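Local coordinates for urocanate hydratase (Paenibacillus sp. Soil724D2, PDB 7NED), which probably hydrates thiourocanate, with bound NAD+ as cofactor, in the bacterial breakdown of ergothioneine, at residues Ser256-Leu260 and Gly482-Ala486; Leu260-Pro266 and Leu285-Gly290; Asp312-Arg318 and Phe330-Phe335; Ile293-Val297 and Ile317-Ala321. The contacts are given in a common frame with arbitrary orientation. Numbering follows the deposited sequence.

Interaction 1. Residues Ser256-Leu260 and Gly482-Ala486. With NAD (nicotinamide-adenine-dinucleotide), chain C.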
# COMPACT_ATOMS: atom_id res chain seq x y z
N SER A 256 -22.51 -5.92 -12.18
CA SER A 256 -21.46 -4.99 -11.92
C SER A 256 -21.97 -3.79 -11.07
O SER A 256 -21.87 -2.71 -11.50
CB SER A 256 -20.86 -4.51 -13.23
OG SER A 256 -21.88 -4.08 -14.09
N ALA A 257 -22.48 -4.03 -9.87
CA ALA A 257 -23.01 -3.04 -8.99
C ALA A 257 -21.95 -2.15 -8.40
O ALA A 257 -22.25 -1.17 -7.86
CB ALA A 257 -23.87 -3.65 -7.91
N HIS A 258 -20.71 -2.52 -8.53
CA HIS A 258 -19.64 -1.68 -7.99
C HIS A 258 -19.44 -0.41 -8.80
O HIS A 258 -18.73 0.50 -8.33
CB HIS A 258 -18.32 -2.46 -7.98
CG HIS A 258 -17.81 -2.78 -9.35
ND1 HIS A 258 -18.37 -3.76 -10.15
CD2 HIS A 258 -16.78 -2.26 -10.07
CE1 HIS A 258 -17.72 -3.82 -11.30
NE2 HIS A 258 -16.74 -2.93 -11.27
N ASP A 259 -19.97 -0.33 -10.01
CA ASP A 259 -19.71 0.85 -10.83
C ASP A 259 -21.00 1.30 -11.50
O ASP A 259 -21.54 0.59 -12.36
CB ASP A 259 -18.61 0.61 -11.85
CG ASP A 259 -18.07 1.94 -12.39
OD1 ASP A 259 -18.70 2.47 -13.32
OD2 ASP A 259 -17.08 2.51 -11.82
N LEU A 260 -21.47 2.48 -11.09
CA LEU A 260 -22.72 3.05 -11.57
C LEU A 260 -22.56 3.78 -12.88
O LEU A 260 -23.56 4.27 -13.43
CB LEU A 260 -23.29 4.00 -10.51
CG LEU A 260 -23.41 3.45 -9.07
CD1 LEU A 260 -24.11 4.44 -8.13
CD2 LEU A 260 -24.08 2.09 -9.08
N GLY A 482 -11.04 0.82 -7.64
CA GLY A 482 -11.40 1.90 -8.53
C GLY A 482 -12.90 1.86 -8.77
O GLY A 482 -13.61 0.94 -8.32
N GLY A 483 -13.38 2.87 -9.49
CA GLY A 483 -14.81 3.06 -9.59
C GLY A 483 -15.45 3.12 -8.23
O GLY A 483 -14.94 3.75 -7.30
N GLY A 484 -16.58 2.43 -8.07
CA GLY A 484 -17.23 2.40 -6.77
C GLY A 484 -16.49 1.62 -5.71
O GLY A 484 -16.88 1.69 -4.54
N TYR A 485 -15.45 0.88 -6.09
CA TYR A 485 -14.58 0.25 -5.08
C TYR A 485 -13.58 1.24 -4.50
O TYR A 485 -12.86 0.87 -3.56
CB TYR A 485 -13.80 -0.91 -5.65
CG TYR A 485 -14.60 -2.16 -5.91
CD1 TYR A 485 -15.35 -2.75 -4.91
CD2 TYR A 485 -14.60 -2.76 -7.18
CE1 TYR A 485 -16.10 -3.94 -5.16
CE2 TYR A 485 -15.32 -3.92 -7.44
CZ TYR A 485 -16.06 -4.51 -6.42
OH TYR A 485 -16.79 -5.66 -6.65
N ALA A 486 -13.50 2.45 -5.02
CA ALA A 486 -12.49 3.39 -4.51
C ALA A 486 -12.68 3.60 -3.00
O ALA A 486 -13.78 3.91 -2.53
CB ALA A 486 -12.57 4.73 -5.25
PA NAD C . -19.00 -7.79 -15.92
O1A NAD C . -19.25 -6.28 -15.94
O2A NAD C . -18.26 -8.56 -16.94
O5B NAD C . -20.57 -8.40 -16.10
C5B NAD C . -21.52 -7.74 -15.37
C4B NAD C . -22.90 -8.29 -15.96
O4B NAD C . -24.02 -7.71 -15.37
C3B NAD C . -22.85 -7.84 -17.46
O3B NAD C . -23.13 -8.90 -18.28
C2B NAD C . -23.99 -6.77 -17.52
O2B NAD C . -24.72 -6.82 -18.69
C1B NAD C . -24.91 -7.34 -16.44
N9A NAD C . -25.81 -6.36 -15.82
C8A NAD C . -25.57 -5.03 -15.49
N7A NAD C . -26.61 -4.44 -14.95
C5A NAD C . -27.58 -5.43 -14.89
C6A NAD C . -28.92 -5.43 -14.44
N6A NAD C . -29.48 -4.33 -13.89
N1A NAD C . -29.66 -6.58 -14.51
C2A NAD C . -29.05 -7.64 -15.09
N3A NAD C . -27.80 -7.78 -15.57
C4A NAD C . -27.09 -6.64 -15.45
O3 NAD C . -18.65 -7.96 -14.40
PN NAD C . -18.02 -9.33 -13.87
O1N NAD C . -16.57 -9.63 -14.08
O2N NAD C . -19.08 -10.40 -14.03
O5D NAD C . -18.04 -9.13 -12.16
C5D NAD C . -19.34 -8.83 -11.63
C4D NAD C . -19.21 -8.53 -10.16
O4D NAD C . -18.43 -9.52 -9.50
C3D NAD C . -18.28 -7.20 -10.15
O3D NAD C . -18.75 -6.26 -9.19
C2D NAD C . -16.87 -7.73 -9.70
O2D NAD C . -16.15 -6.89 -8.90
C1D NAD C . -17.54 -8.75 -8.73
N1N NAD C . -16.66 -9.66 -7.98
C2N NAD C . -15.95 -8.98 -7.02
C3N NAD C . -15.11 -9.66 -6.14
C7N NAD C . -14.31 -8.79 -5.15
O7N NAD C . -13.90 -9.20 -4.07
N7N NAD C . -14.00 -7.50 -5.55
C4N NAD C . -15.04 -11.05 -6.28
C5N NAD C . -15.80 -11.70 -7.26
C6N NAD C . -16.65 -10.98 -8.12
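Loop 256-260 of the Rossmann-like domain meets the glycine-rich turn 482-486 of the C-terminal domain beside the nicotinamide ribose of NAD, so that parts of two domains together line the cofactor pocket. A type I beta turn from S256 to D259 presents H258, and a short 3-10 turn at 484-485 presents Y485. Polar contacts converge on the ribose: Y485 OH is hydrogen-bonded to NAD O2D (2.6 Å), and H258 ND1 gives a weak bond to NAD O3D (2.7 Å). The other imidazole nitrogen, NE2, is engaged by A43 O. Between the rings the contact is apolar. H258 CB sits over the Y485 face, 3.6 Å from the ring centroid, as a CH-pi contact, while the two rings are nearly parallel (15°) but slid apart, with centroids 4.8 Å away; W119 meets both. The backbones also come close: the segments approach to 4.9 Å between the CA atoms of H258 and G484, with a weak hydrogen bond from G484 N to H258 O (2.9 Å). G483, with positive phi, suits the tight fit, since a CB there would clash with D259. The D259 carboxylate, held by Y109 through OD2, places that oxygen 3.2 Å from G483 CA.

Interaction 2. Residues Leu260-Pro266 and Leu285-Gly290. With NAD (nicotinamide-adenine-dinucleotide), chain C.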
# COMPACT_ATOMS: atom_id res chain seq x y z
N LEU A 260 -21.47 2.48 -11.09
CA LEU A 260 -22.72 3.05 -11.57
C LEU A 260 -22.56 3.78 -12.88
O LEU A 260 -23.56 4.27 -13.43
CB LEU A 260 -23.29 4.00 -10.51
CG LEU A 260 -23.41 3.45 -9.07
CD1 LEU A 260 -24.11 4.44 -8.13
CD2 LEU A 260 -24.08 2.09 -9.08
N VAL A 261 -21.35 3.89 -13.41
CA VAL A 261 -21.15 4.55 -14.69
C VAL A 261 -20.94 3.53 -15.80
O VAL A 261 -21.50 3.65 -16.88
CB VAL A 261 -19.98 5.54 -14.61
CG1 VAL A 261 -19.61 6.02 -16.00
CG2 VAL A 261 -20.28 6.68 -13.63
N TYR A 262 -20.14 2.50 -15.52
CA TYR A 262 -19.82 1.52 -16.53
C TYR A 262 -20.43 0.15 -16.26
O TYR A 262 -20.29 -0.72 -17.12
CB TYR A 262 -18.30 1.37 -16.64
CG TYR A 262 -17.64 2.69 -17.04
CD1 TYR A 262 -17.19 3.58 -16.08
CD2 TYR A 262 -17.55 3.05 -18.38
CE1 TYR A 262 -16.60 4.79 -16.46
CE2 TYR A 262 -16.98 4.23 -18.76
CZ TYR A 262 -16.51 5.10 -17.80
OH TYR A 262 -15.95 6.27 -18.23
N GLY A 263 -21.08 -0.05 -15.11
CA GLY A 263 -21.51 -1.38 -14.71
C GLY A 263 -23.02 -1.55 -14.74
O GLY A 263 -23.59 -1.92 -15.77
N TYR A 264 -23.68 -1.23 -13.64
CA TYR A 264 -25.08 -1.57 -13.43
C TYR A 264 -26.03 -0.81 -14.36
O TYR A 264 -26.03 0.43 -14.40
CB TYR A 264 -25.45 -1.27 -11.98
CG TYR A 264 -26.72 -1.93 -11.59
CD1 TYR A 264 -27.94 -1.39 -11.96
CD2 TYR A 264 -26.70 -3.15 -10.93
CE1 TYR A 264 -29.14 -2.03 -11.64
CE2 TYR A 264 -27.90 -3.79 -10.58
CZ TYR A 264 -29.10 -3.23 -10.95
OH TYR A 264 -30.27 -3.87 -10.61
N VAL A 265 -26.87 -1.55 -15.09
CA VAL A 265 -27.81 -0.95 -16.03
C VAL A 265 -29.09 -0.62 -15.28
O VAL A 265 -29.74 -1.54 -14.75
CB VAL A 265 -28.11 -1.88 -17.20
CG1 VAL A 265 -29.07 -1.18 -18.13
CG2 VAL A 265 -26.79 -2.25 -17.91
N PRO A 266 -29.51 0.64 -15.24
CA PRO A 266 -30.72 1.00 -14.51
C PRO A 266 -31.93 0.42 -15.19
O PRO A 266 -31.91 0.10 -16.38
CB PRO A 266 -30.75 2.54 -14.58
CG PRO A 266 -29.37 2.95 -15.00
CD PRO A 266 -28.88 1.81 -15.87
N LEU A 285 -27.28 8.97 -15.03
CA LEU A 285 -27.10 7.53 -15.16
C LEU A 285 -26.71 6.91 -13.82
O LEU A 285 -27.29 5.89 -13.41
CB LEU A 285 -26.06 7.22 -16.24
CG LEU A 285 -25.51 5.80 -16.35
CD1 LEU A 285 -26.57 4.79 -16.84
CD2 LEU A 285 -24.26 5.79 -17.27
N GLN A 286 -25.75 7.51 -13.10
CA GLN A 286 -25.39 6.96 -11.79
C GLN A 286 -26.56 6.99 -10.83
O GLN A 286 -26.76 6.04 -10.08
CB GLN A 286 -24.23 7.70 -11.10
CG GLN A 286 -22.87 7.65 -11.70
CD GLN A 286 -21.87 8.32 -10.72
OE1 GLN A 286 -21.32 7.66 -9.83
NE2 GLN A 286 -21.74 9.63 -10.82
N ARG A 287 -27.28 8.11 -10.76
CA ARG A 287 -28.43 8.18 -9.87
C ARG A 287 -29.44 7.10 -10.25
O ARG A 287 -30.03 6.46 -9.38
CB ARG A 287 -29.11 9.56 -9.92
CG ARG A 287 -28.50 10.56 -8.93
CD ARG A 287 -29.17 11.94 -8.99
NE ARG A 287 -29.11 12.48 -10.33
CZ ARG A 287 -28.17 13.32 -10.76
NH1 ARG A 287 -27.21 13.73 -9.92
NH2 ARG A 287 -28.18 13.75 -12.02
N ASP A 288 -29.67 6.93 -11.54
CA ASP A 288 -30.64 5.92 -11.97
C ASP A 288 -30.16 4.51 -11.62
O ASP A 288 -30.96 3.64 -11.26
CB ASP A 288 -30.90 6.04 -13.47
CG ASP A 288 -31.69 7.30 -13.84
OD1 ASP A 288 -32.35 7.86 -12.93
OD2 ASP A 288 -31.65 7.72 -15.02
N ALA A 289 -28.86 4.25 -11.78
CA ALA A 289 -28.32 2.93 -11.47
C ALA A 289 -28.41 2.66 -9.98
O ALA A 289 -28.77 1.54 -9.55
CB ALA A 289 -26.87 2.83 -11.94
N GLY A 290 -28.10 3.66 -9.17
CA GLY A 290 -28.15 3.50 -7.73
C GLY A 290 -29.57 3.28 -7.24
O GLY A 290 -29.81 2.45 -6.36
PA NAD C . -19.00 -7.79 -15.92
O1A NAD C . -19.25 -6.28 -15.94
O2A NAD C . -18.26 -8.56 -16.94
O5B NAD C . -20.57 -8.40 -16.10
C5B NAD C . -21.52 -7.74 -15.37
C4B NAD C . -22.90 -8.29 -15.96
O4B NAD C . -24.02 -7.71 -15.37
C3B NAD C . -22.85 -7.84 -17.46
O3B NAD C . -23.13 -8.90 -18.28
C2B NAD C . -23.99 -6.77 -17.52
O2B NAD C . -24.72 -6.82 -18.69
C1B NAD C . -24.91 -7.34 -16.44
N9A NAD C . -25.81 -6.36 -15.82
C8A NAD C . -25.57 -5.03 -15.49
N7A NAD C . -26.61 -4.44 -14.95
C5A NAD C . -27.58 -5.43 -14.89
C6A NAD C . -28.92 -5.43 -14.44
N6A NAD C . -29.48 -4.33 -13.89
N1A NAD C . -29.66 -6.58 -14.51
C2A NAD C . -29.05 -7.64 -15.09
N3A NAD C . -27.80 -7.78 -15.57
C4A NAD C . -27.09 -6.64 -15.45
O3 NAD C . -18.65 -7.96 -14.40
PN NAD C . -18.02 -9.33 -13.87
O1N NAD C . -16.57 -9.63 -14.08
O2N NAD C . -19.08 -10.40 -14.03
O5D NAD C . -18.04 -9.13 -12.16
C5D NAD C . -19.34 -8.83 -11.63
C4D NAD C . -19.21 -8.53 -10.16
O4D NAD C . -18.43 -9.52 -9.50
C3D NAD C . -18.28 -7.20 -10.15
O3D NAD C . -18.75 -6.26 -9.19
C2D NAD C . -16.87 -7.73 -9.70
O2D NAD C . -16.15 -6.89 -8.90
C1D NAD C . -17.54 -8.75 -8.73
N1N NAD C . -16.66 -9.66 -7.98
C2N NAD C . -15.95 -8.98 -7.02
C3N NAD C . -15.11 -9.66 -6.14
C7N NAD C . -14.31 -8.79 -5.15
O7N NAD C . -13.90 -9.20 -4.07
N7N NAD C . -14.00 -7.50 -5.55
C4N NAD C . -15.04 -11.05 -6.28
C5N NAD C . -15.80 -11.70 -7.26
C6N NAD C . -16.65 -10.98 -8.12
O HOH W 1 -20.05 4.64 -9.86
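In the Rossmann-like domain, the loop following strand 250-251 packs through residues 260-266 on helix 282-305; the loop's opposite side, with V265, meets the adenine of NAD. L260, in the mt rotamer, brings its CB to 4.0 Å from A289 CB and extends CD1 to 4.2 Å from G290 CA. V261 (t) sets CG2 3.4 Å from Q286 CG. L285 (tp) bends back to the loop, its CD1 3.8 Å from P266 CG, and P266 CG also lies 4.0 Å from A289 CB. Q286 is extended at chi2 (t), which carries OE1 to a water that donates to it and accepts from L260 N. Y264, with chi1 t, packs its CB 4.3 Å from A289 CB and offers a ring face to NAD N6A, 3.2 Å from Y264 CZ; its hydroxyl is bonded to E296. V265 points away from the helix; its N donates to NAD N7A (2.9 Å) while its O takes a weak bond from N6A. The contact to the helix is mostly van der Waals, with no direct hydrogen bond, so V265 N and O are left to bond the adenine.

Interaction 3. Residues Asp312-Arg318 and Phe330-Phe335. With NAD (nicotinamide-adenine-dinucleotide), chain C.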
# COMPACT_ATOMS: atom_id res chain seq x y z
N ASP A 312 -24.68 -11.33 -0.47
CA ASP A 312 -23.91 -10.48 -1.37
C ASP A 312 -22.73 -11.29 -1.92
O ASP A 312 -21.98 -11.92 -1.15
CB ASP A 312 -23.44 -9.26 -0.55
CG ASP A 312 -22.62 -8.26 -1.35
OD1 ASP A 312 -21.91 -8.65 -2.29
OD2 ASP A 312 -22.65 -7.06 -0.95
N ASN A 313 -22.59 -11.29 -3.24
CA ASN A 313 -21.60 -12.14 -3.90
C ASN A 313 -20.33 -11.35 -4.23
O ASN A 313 -19.60 -11.70 -5.16
CB ASN A 313 -22.19 -12.79 -5.14
CG ASN A 313 -21.56 -14.12 -5.48
OD1 ASN A 313 -20.65 -14.60 -4.80
ND2 ASN A 313 -22.05 -14.74 -6.57
N GLY A 314 -20.06 -10.31 -3.46
CA GLY A 314 -18.82 -9.58 -3.51
C GLY A 314 -18.82 -8.51 -4.56
O GLY A 314 -17.84 -8.37 -5.27
N ASN A 315 -19.91 -7.76 -4.72
CA ASN A 315 -19.90 -6.71 -5.72
C ASN A 315 -20.32 -5.37 -5.15
O ASN A 315 -20.76 -4.50 -5.91
CB ASN A 315 -20.78 -7.08 -6.91
CG ASN A 315 -22.26 -7.32 -6.52
OD1 ASN A 315 -22.59 -7.37 -5.33
ND2 ASN A 315 -23.12 -7.50 -7.51
N ASN A 316 -20.13 -5.14 -3.84
CA ASN A 316 -20.62 -3.91 -3.19
C ASN A 316 -22.06 -3.59 -3.47
O ASN A 316 -22.45 -2.42 -3.42
CB ASN A 316 -19.74 -2.69 -3.52
CG ASN A 316 -18.49 -2.59 -2.65
OD1 ASN A 316 -17.76 -3.54 -2.41
ND2 ASN A 316 -18.21 -1.35 -2.28
N ILE A 317 -22.90 -4.61 -3.68
CA ILE A 317 -24.28 -4.24 -3.96
C ILE A 317 -24.94 -3.69 -2.70
O ILE A 317 -25.76 -2.77 -2.78
CB ILE A 317 -25.08 -5.42 -4.56
CG1 ILE A 317 -26.40 -4.87 -5.12
CG2 ILE A 317 -25.33 -6.42 -3.47
CD1 ILE A 317 -27.25 -5.86 -5.95
N ARG A 318 -24.58 -4.20 -1.50
CA ARG A 318 -25.21 -3.69 -0.29
C ARG A 318 -24.74 -2.28 0.01
O ARG A 318 -25.53 -1.41 0.39
CB ARG A 318 -24.94 -4.60 0.91
CG ARG A 318 -25.58 -6.01 0.82
CD ARG A 318 -24.94 -6.93 1.87
NE ARG A 318 -23.49 -6.86 1.75
CZ ARG A 318 -22.64 -7.10 2.74
NH1 ARG A 318 -23.09 -7.46 3.93
NH2 ARG A 318 -21.33 -6.95 2.56
N PHE A 330 -27.25 -4.01 5.08
CA PHE A 330 -26.25 -4.93 5.60
C PHE A 330 -26.83 -5.98 6.53
O PHE A 330 -26.07 -6.74 7.14
CB PHE A 330 -25.12 -4.13 6.25
CG PHE A 330 -24.28 -3.46 5.25
CD1 PHE A 330 -23.17 -4.12 4.72
CD2 PHE A 330 -24.62 -2.22 4.76
CE1 PHE A 330 -22.40 -3.51 3.75
CE2 PHE A 330 -23.85 -1.59 3.78
CZ PHE A 330 -22.72 -2.25 3.28
N ASP A 331 -28.16 -6.09 6.59
CA ASP A 331 -28.78 -7.30 7.11
C ASP A 331 -28.47 -8.51 6.23
O ASP A 331 -28.50 -9.65 6.70
CB ASP A 331 -30.30 -7.11 7.22
CG ASP A 331 -30.72 -6.17 8.37
OD1 ASP A 331 -29.87 -5.73 9.18
OD2 ASP A 331 -31.92 -5.84 8.42
N ILE A 332 -28.21 -8.28 4.95
CA ILE A 332 -27.88 -9.35 4.02
C ILE A 332 -26.45 -9.79 4.27
O ILE A 332 -25.55 -8.95 4.38
CB ILE A 332 -28.08 -8.87 2.58
CG1 ILE A 332 -29.58 -8.75 2.28
CG2 ILE A 332 -27.52 -9.87 1.61
CD1 ILE A 332 -29.85 -8.05 0.98
N ASP A 333 -26.23 -11.10 4.33
CA ASP A 333 -24.92 -11.68 4.58
C ASP A 333 -23.97 -11.39 3.44
O ASP A 333 -24.39 -11.14 2.31
CB ASP A 333 -25.00 -13.20 4.74
CG ASP A 333 -25.48 -13.61 6.11
OD1 ASP A 333 -26.55 -14.27 6.22
OD2 ASP A 333 -24.78 -13.24 7.06
N ILE A 334 -22.68 -11.45 3.74
CA ILE A 334 -21.63 -11.42 2.73
C ILE A 334 -21.05 -12.83 2.63
O ILE A 334 -20.92 -13.53 3.63
CB ILE A 334 -20.52 -10.39 3.09
CG1 ILE A 334 -19.42 -10.35 2.01
CG2 ILE A 334 -19.91 -10.68 4.46
CD1 ILE A 334 -19.88 -9.83 0.62
N PHE A 335 -20.69 -13.24 1.42
CA PHE A 335 -20.31 -14.64 1.24
C PHE A 335 -19.03 -15.01 1.98
O PHE A 335 -18.80 -16.20 2.24
CB PHE A 335 -20.14 -14.93 -0.24
CG PHE A 335 -18.85 -14.42 -0.82
CD1 PHE A 335 -18.76 -13.13 -1.31
CD2 PHE A 335 -17.75 -15.25 -0.94
CE1 PHE A 335 -17.58 -12.66 -1.86
CE2 PHE A 335 -16.59 -14.78 -1.53
CZ PHE A 335 -16.50 -13.50 -1.98
PA NAD C . -19.00 -7.79 -15.92
O1A NAD C . -19.25 -6.28 -15.94
O2A NAD C . -18.26 -8.56 -16.94
O5B NAD C . -20.57 -8.40 -16.10
C5B NAD C . -21.52 -7.74 -15.37
C4B NAD C . -22.90 -8.29 -15.96
O4B NAD C . -24.02 -7.71 -15.37
C3B NAD C . -22.85 -7.84 -17.46
O3B NAD C . -23.13 -8.90 -18.28
C2B NAD C . -23.99 -6.77 -17.52
O2B NAD C . -24.72 -6.82 -18.69
C1B NAD C . -24.91 -7.34 -16.44
N9A NAD C . -25.81 -6.36 -15.82
C8A NAD C . -25.57 -5.03 -15.49
N7A NAD C . -26.61 -4.44 -14.95
C5A NAD C . -27.58 -5.43 -14.89
C6A NAD C . -28.92 -5.43 -14.44
N6A NAD C . -29.48 -4.33 -13.89
N1A NAD C . -29.66 -6.58 -14.51
C2A NAD C . -29.05 -7.64 -15.09
N3A NAD C . -27.80 -7.78 -15.57
C4A NAD C . -27.09 -6.64 -15.45
O3 NAD C . -18.65 -7.96 -14.40
PN NAD C . -18.02 -9.33 -13.87
O1N NAD C . -16.57 -9.63 -14.08
O2N NAD C . -19.08 -10.40 -14.03
O5D NAD C . -18.04 -9.13 -12.16
C5D NAD C . -19.34 -8.83 -11.63
C4D NAD C . -19.21 -8.53 -10.16
O4D NAD C . -18.43 -9.52 -9.50
C3D NAD C . -18.28 -7.20 -10.15
O3D NAD C . -18.75 -6.26 -9.19
C2D NAD C . -16.87 -7.73 -9.70
O2D NAD C . -16.15 -6.89 -8.90
C1D NAD C . -17.54 -8.75 -8.73
N1N NAD C . -16.66 -9.66 -7.98
C2N NAD C . -15.95 -8.98 -7.02
C3N NAD C . -15.11 -9.66 -6.14
C7N NAD C . -14.31 -8.79 -5.15
O7N NAD C . -13.90 -9.20 -4.07
N7N NAD C . -14.00 -7.50 -5.55
C4N NAD C . -15.04 -11.05 -6.28
C5N NAD C . -15.80 -11.70 -7.26
C6N NAD C . -16.65 -10.98 -8.12
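A salt bridge within segment 312-318, R318 NE to D312 OD2 at 2.8 Å, ties the end of strand 309-312 to the first turn of helix 317-323; R318 NH2 has a second acidic partner in E448. The other carboxylate oxygen, D312 OD1, accepts from G314 N (2.7 Å) and N315 N (3.3 Å), an Asx turn to G314 that widens into an Asx motif with N315. Across the segments, D312 N donates to D333 O (2.8 Å) and F335 N to D312 O (3.2 Å), pairing D312 with I334 as a parallel bridge at the edge of the Rossmann-like sheet. R318 NH1 adds a bond to I332 O (2.9 Å). Packing surrounds this polar core. The guanidinium lies between F330 CD1 on one face and I334 CB on the other, and R318 CB sits 4.0 Å over the F330 ring centroid, a CH-pi contact. F335 turns its ring edge to G314, CE1 to CA 3.7 Å, and a ring face to N313 OD1. From this loop, G314 O comes within 2.6 Å of NAD C2N. The main-chain N and O of D312 thus join strands 309-312 and 333-334 of a beta-alpha-beta unit, while its carboxylate holds the turn and the start of the helix.

Interaction 4. Residues Ile293-Val297 and Ile317-Ala321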
# COMPACT_ATOMS: atom_id res chain seq x y z
N ILE A 293 -30.42 -0.35 -8.14
CA ILE A 293 -29.81 -1.27 -7.19
C ILE A 293 -30.59 -1.27 -5.88
O ILE A 293 -30.81 -2.32 -5.27
CB ILE A 293 -28.34 -0.90 -6.97
CG1 ILE A 293 -27.49 -1.33 -8.18
CG2 ILE A 293 -27.85 -1.46 -5.64
CD1 ILE A 293 -26.08 -0.72 -8.15
N ALA A 294 -31.01 -0.08 -5.41
CA ALA A 294 -31.80 -0.02 -4.19
C ALA A 294 -33.09 -0.85 -4.31
O ALA A 294 -33.46 -1.59 -3.39
CB ALA A 294 -32.12 1.45 -3.87
N VAL A 295 -33.78 -0.75 -5.44
CA VAL A 295 -34.98 -1.56 -5.68
C VAL A 295 -34.66 -3.05 -5.63
O VAL A 295 -35.40 -3.86 -5.06
CB VAL A 295 -35.62 -1.18 -7.02
CG1 VAL A 295 -36.66 -2.21 -7.40
CG2 VAL A 295 -36.24 0.21 -6.94
N GLU A 296 -33.57 -3.44 -6.30
CA GLU A 296 -33.20 -4.84 -6.31
C GLU A 296 -32.91 -5.35 -4.91
O GLU A 296 -33.37 -6.43 -4.53
CB GLU A 296 -31.99 -5.07 -7.24
CG GLU A 296 -31.62 -6.55 -7.29
CD GLU A 296 -30.42 -6.86 -8.18
OE1 GLU A 296 -29.88 -5.96 -8.90
OE2 GLU A 296 -30.03 -8.04 -8.14
N VAL A 297 -32.16 -4.59 -4.11
CA VAL A 297 -31.81 -5.07 -2.78
C VAL A 297 -33.03 -5.06 -1.85
O VAL A 297 -33.15 -5.90 -0.96
CB VAL A 297 -30.65 -4.25 -2.19
CG1 VAL A 297 -30.45 -4.60 -0.73
CG2 VAL A 297 -29.39 -4.46 -3.01
N ILE A 317 -22.90 -4.61 -3.68
CA ILE A 317 -24.28 -4.24 -3.96
C ILE A 317 -24.94 -3.69 -2.70
O ILE A 317 -25.76 -2.77 -2.78
CB ILE A 317 -25.08 -5.42 -4.56
CG1 ILE A 317 -26.40 -4.87 -5.12
CG2 ILE A 317 -25.33 -6.42 -3.47
CD1 ILE A 317 -27.25 -5.86 -5.95
N ARG A 318 -24.58 -4.20 -1.50
CA ARG A 318 -25.21 -3.69 -0.29
C ARG A 318 -24.74 -2.28 0.01
O ARG A 318 -25.53 -1.41 0.39
CB ARG A 318 -24.94 -4.60 0.91
CG ARG A 318 -25.58 -6.01 0.82
CD ARG A 318 -24.94 -6.93 1.87
NE ARG A 318 -23.49 -6.86 1.75
CZ ARG A 318 -22.64 -7.10 2.74
NH1 ARG A 318 -23.09 -7.46 3.93
NH2 ARG A 318 -21.33 -6.95 2.56
N SER A 319 -23.43 -2.03 -0.17
CA SER A 319 -22.90 -0.68 -0.01
C SER A 319 -23.63 0.30 -0.90
O SER A 319 -24.05 1.36 -0.45
CB SER A 319 -21.39 -0.65 -0.30
OG SER A 319 -20.70 -1.63 0.47
N GLN A 320 -23.80 -0.05 -2.19
CA GLN A 320 -24.52 0.84 -3.09
C GLN A 320 -25.95 1.04 -2.61
O GLN A 320 -26.43 2.17 -2.46
CB GLN A 320 -24.50 0.30 -4.52
CG GLN A 320 -23.11 0.17 -5.12
CD GLN A 320 -22.55 1.49 -5.60
OE1 GLN A 320 -22.87 2.55 -5.04
NE2 GLN A 320 -21.72 1.45 -6.64
N ALA A 321 -26.64 -0.07 -2.31
CA ALA A 321 -28.03 0.04 -1.86
C ALA A 321 -28.16 0.95 -0.64
O ALA A 321 -29.10 1.75 -0.56
CB ALA A 321 -28.59 -1.36 -1.55
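Helices 282-305 and 317-323 cross steeply, the axes of their short segments 8.9 Å apart at -113°, and mesh without a hydrogen bond. Each brings two residues one turn apart: I293 and V297 from one, I317 and A321 from the other. I317 supplies the bump on its side. Its CG1 lies 3.7 Å from I293 CG2 and equally 3.7 Å from V297 CG2, so it fits between those two beta-branched side chains, while its CD1 runs on to 4.0 Å from E296 OE1, an oxygen held by the Y264 hydroxyl. A321 is the hollow. Its small side chain admits V297, CG2 to CB 3.5 Å, with I293 CG2 4.2 Å from the same CB. The alanines permit the closest backbone approach of the two segments, 4.4 Å between the CA atoms of A294 and A321. At the border, I293 CG2 rests 3.9 Å from Q320 CB, and the Q320 amide leaves the interface to bond A257 O. Both helices belong to the Rossmann-like domain: one leads into strand 309-312 and the other leaves it, and the contact joins them as neighbours in the helical layer beside the parallel sheet of this alpha/beta fold.

In the fold
Interactions 2, 3 and 4 lie wholly within the Rossmann-like domain, whereas interaction 1 reaches over 200 residues onward to the C-terminal domain and spans the others. Along the chain, interaction 2 closes before interactions 3 and 4 open. The loop after strand 250-251 serves interactions 1 and 2, which share L260; helix 282-305 serves interactions 2 and 4; helix 317-323 serves interactions 3 and 4, which share I317 and R318. The centres of interactions 3 and 4 are about 9 Å apart, those of interactions 2 and 3 about 18 Å. Interaction 4 touches both 1 and 2 through side-chain bonds. NAD is met at the nicotinamide ribose (interaction 1), the adenine (interaction 2), and the nicotinamide and its ribose (interaction 3), so the connected framework lines much of the cofactor.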